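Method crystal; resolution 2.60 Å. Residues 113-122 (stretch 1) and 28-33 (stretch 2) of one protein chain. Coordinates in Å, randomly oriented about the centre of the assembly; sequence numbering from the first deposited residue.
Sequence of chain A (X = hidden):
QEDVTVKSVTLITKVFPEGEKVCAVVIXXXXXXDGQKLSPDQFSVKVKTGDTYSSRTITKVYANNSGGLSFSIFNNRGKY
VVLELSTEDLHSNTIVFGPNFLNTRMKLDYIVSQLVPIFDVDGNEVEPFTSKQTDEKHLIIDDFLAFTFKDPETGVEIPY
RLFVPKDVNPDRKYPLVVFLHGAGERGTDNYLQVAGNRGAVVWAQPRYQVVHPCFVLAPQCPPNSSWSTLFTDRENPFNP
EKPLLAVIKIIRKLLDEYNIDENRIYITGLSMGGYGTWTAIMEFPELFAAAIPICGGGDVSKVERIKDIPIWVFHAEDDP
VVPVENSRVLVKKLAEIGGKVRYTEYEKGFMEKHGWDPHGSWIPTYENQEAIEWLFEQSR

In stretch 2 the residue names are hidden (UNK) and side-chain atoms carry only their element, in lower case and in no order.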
# COMPACT_ATOMS: atom_id res chain seq x y z
N SER A 113 -13.92 18.84 21.38
CA SER A 113 -13.62 18.30 22.69
C SER A 113 -12.17 18.30 23.11
O SER A 113 -11.27 17.95 22.35
CB SER A 113 -14.11 16.88 22.78
OG SER A 113 -15.44 16.91 23.18
N GLN A 114 -11.98 18.63 24.37
CA GLN A 114 -10.79 18.24 25.06
C GLN A 114 -11.09 16.96 25.76
O GLN A 114 -11.95 16.94 26.60
CB GLN A 114 -10.40 19.27 26.09
CG GLN A 114 -9.10 18.95 26.71
CD GLN A 114 -9.02 19.58 28.03
OE1 GLN A 114 -9.29 20.77 28.15
NE2 GLN A 114 -8.67 18.80 29.05
N LEU A 115 -10.37 15.90 25.44
CA LEU A 115 -10.77 14.56 25.81
C LEU A 115 -10.18 14.06 27.12
O LEU A 115 -10.77 13.20 27.78
CB LEU A 115 -10.38 13.60 24.71
CG LEU A 115 -11.06 13.87 23.39
CD1 LEU A 115 -10.38 13.11 22.23
CD2 LEU A 115 -12.50 13.49 23.51
N VAL A 116 -9.01 14.57 27.44
CA VAL A 116 -8.25 14.12 28.57
C VAL A 116 -7.92 15.38 29.34
O VAL A 116 -7.97 16.49 28.77
CB VAL A 116 -6.94 13.49 28.13
CG1 VAL A 116 -7.20 12.16 27.44
CG2 VAL A 116 -6.12 14.45 27.27
N PRO A 117 -7.56 15.23 30.63
CA PRO A 117 -7.21 16.43 31.36
C PRO A 117 -5.97 17.04 30.71
O PRO A 117 -5.31 16.34 29.95
CB PRO A 117 -6.91 15.90 32.77
CG PRO A 117 -7.63 14.59 32.84
CD PRO A 117 -7.45 14.03 31.47
N ILE A 118 -5.68 18.31 30.95
CA ILE A 118 -4.45 18.93 30.43
C ILE A 118 -3.76 19.80 31.47
O ILE A 118 -4.39 20.32 32.41
CB ILE A 118 -4.67 19.78 29.16
CG1 ILE A 118 -5.78 20.81 29.42
CG2 ILE A 118 -4.92 18.90 27.95
CD1 ILE A 118 -5.62 22.13 28.63
N PHE A 119 -2.45 19.94 31.30
CA PHE A 119 -1.65 20.66 32.27
C PHE A 119 -1.80 22.16 32.03
O PHE A 119 -1.77 22.60 30.87
CB PHE A 119 -0.18 20.19 32.22
CG PHE A 119 0.05 18.82 32.86
CD1 PHE A 119 -0.02 18.65 34.26
CD2 PHE A 119 0.33 17.69 32.06
CE1 PHE A 119 0.19 17.39 34.85
CE2 PHE A 119 0.54 16.42 32.63
CZ PHE A 119 0.47 16.27 34.03
N ASP A 120 -2.00 22.95 33.09
CA ASP A 120 -1.90 24.41 32.96
C ASP A 120 -0.67 25.03 33.69
O ASP A 120 0.06 24.33 34.42
CB ASP A 120 -3.22 25.13 33.29
CG ASP A 120 -3.27 25.66 34.70
OD1 ASP A 120 -2.39 25.28 35.50
OD2 ASP A 120 -4.18 26.47 35.01
N VAL A 121 -0.47 26.33 33.48
CA VAL A 121 0.73 27.03 33.97
C VAL A 121 0.77 27.19 35.50
O VAL A 121 1.84 27.40 36.07
CB VAL A 121 0.93 28.42 33.28
CG1 VAL A 121 0.73 28.30 31.77
CG2 VAL A 121 0.01 29.50 33.88
N ASP A 122 -0.36 26.90 36.15
CA ASP A 122 -0.66 27.39 37.49
C ASP A 122 -0.49 26.44 38.70
O ASP A 122 -0.31 26.92 39.82
CB ASP A 122 -2.05 28.04 37.53
CG ASP A 122 -3.07 27.18 38.25
OD1 ASP A 122 -3.94 27.75 38.94
OD2 ASP A 122 -3.01 25.94 38.12
N UNK A 28 -10.29 29.39 24.00
CA UNK A 28 -9.79 30.31 25.04
C UNK A 28 -10.09 29.71 26.40
O UNK A 28 -11.25 29.64 26.82
c UNK A 28 -10.21 34.17 25.85
o UNK A 28 -9.30 34.98 26.10
c UNK A 28 -10.40 31.73 24.95
c UNK A 28 -9.89 32.67 26.06
o UNK A 28 -11.34 34.55 25.47
N UNK A 29 -9.03 29.26 27.06
CA UNK A 29 -9.10 28.69 28.38
C UNK A 29 -9.13 29.75 29.49
O UNK A 29 -8.64 30.87 29.29
c UNK A 29 -8.20 26.38 27.94
c UNK A 29 -7.92 27.74 28.56
c UNK A 29 -7.95 24.80 26.11
c UNK A 29 -7.71 26.05 26.67
o UNK A 29 -8.97 22.62 26.25
c UNK A 29 -8.71 23.86 26.80
c UNK A 29 -9.21 24.17 28.07
c UNK A 29 -8.96 25.42 28.63
N UNK A 30 -9.73 29.42 30.68
CA UNK A 30 -9.75 30.39 31.79
C UNK A 30 -8.35 30.80 32.32
O UNK A 30 -8.16 31.95 32.69
c UNK A 30 -10.63 29.69 32.86
c UNK A 30 -11.37 28.60 32.15
c UNK A 30 -10.42 28.16 31.07
N UNK A 31 -7.39 29.87 32.35
CA UNK A 31 -5.97 30.25 32.52
C UNK A 31 -5.14 30.05 31.27
O UNK A 31 -5.65 29.64 30.20
c UNK A 31 -5.24 29.47 33.60
c UNK A 31 -4.71 30.44 34.71
c UNK A 31 -6.09 28.30 34.12
N UNK A 32 -3.86 30.35 31.41
CA UNK A 32 -2.89 30.10 30.37
C UNK A 32 -2.68 28.59 30.37
O UNK A 32 -3.19 27.90 31.24
o UNK A 32 0.94 31.99 30.00
c UNK A 32 -1.57 30.86 30.63
c UNK A 32 -1.48 32.32 30.13
o UNK A 32 0.18 33.97 29.49
c UNK A 32 -0.02 32.79 29.86
N UNK A 33 -1.93 28.10 29.39
CA UNK A 33 -1.63 26.69 29.19
C UNK A 33 -0.30 26.62 28.47
O UNK A 33 0.01 27.50 27.66
c UNK A 33 -4.04 26.07 29.04
c UNK A 33 -2.71 26.04 28.31
c UNK A 33 -5.14 25.45 28.29
c UNK A 33 -2.32 24.61 27.91

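Position 28 carries three side-chain carbons in an unbranched run, the third bearing two oxygens. That is a carboxylate on a two-methylene stem, so the residue is glutamate, E28. Its side chain does not reach stretch 1, and a charged group suits this partly exposed site on the strand.

At position 29 a single carbon leads to a six-carbon ring that bears one oxygen. The oxygen lies 2.7 Å from OE1 of Q114, near the plane of the ring, while CD1 of I118 sits over one ring face. A phenol fits both demands, and the residue is tyrosine, Y29. Its OH donates a hydrogen bond to Q114 OE1, and its CZ lies 4.0 Å from I118 CD1. The amide is well placed to accept, because its other end, NE2, donates to the backbone O of V116 within stretch 1 at a very short 2.4 Å.

Position 30 has three carbons that close a ring onto the backbone N: proline, P30. It does not reach stretch 1, but its phi of -63° suits the corner that the chain turns here.

Position 31 has three carbons, the first carrying the other two. Its CB points toward stretch 1, and one end carbon lies 2.8 Å from D120 OD2, too close to be a real contact distance, so the detail deserves no weight. The fork identifies valine, V31; stretch 1 covers part of this small, partly exposed residue.

Position 32 repeats the pattern of three carbons with two oxygens on the third. Only the first carbon, CB, meets V121 CG1, at 3.6 Å; the chain then leads away from V121. The backbone O approaches D120 CB at 3.4 Å. This is glutamate, E32, whose OE2 is hydrogen-bonded elsewhere in the structure, which suits a long acidic side chain at a partly exposed site.

Position 33 has four carbons, forked at the first. Although its CB points away from stretch 1, the end of the two-carbon arm lies 3.4 Å from I118 CD1, and the one-carbon arm 3.6 Å from F119 O. This is isoleucine, I33, a branched apolar side chain that suits a buried site.

The contact therefore combines one directional bond with apolar packing, burying 402 Å² in all. Y29 pairs its hydroxyl with Q114, and I118 CD1 touches both the tyrosine ring and I33. Farther along, V121 covers E32 and the backbone of I33, its CG1 lying 3.6 Å from I33 N.

Stretch 2, residues 28-33: EYPVEI
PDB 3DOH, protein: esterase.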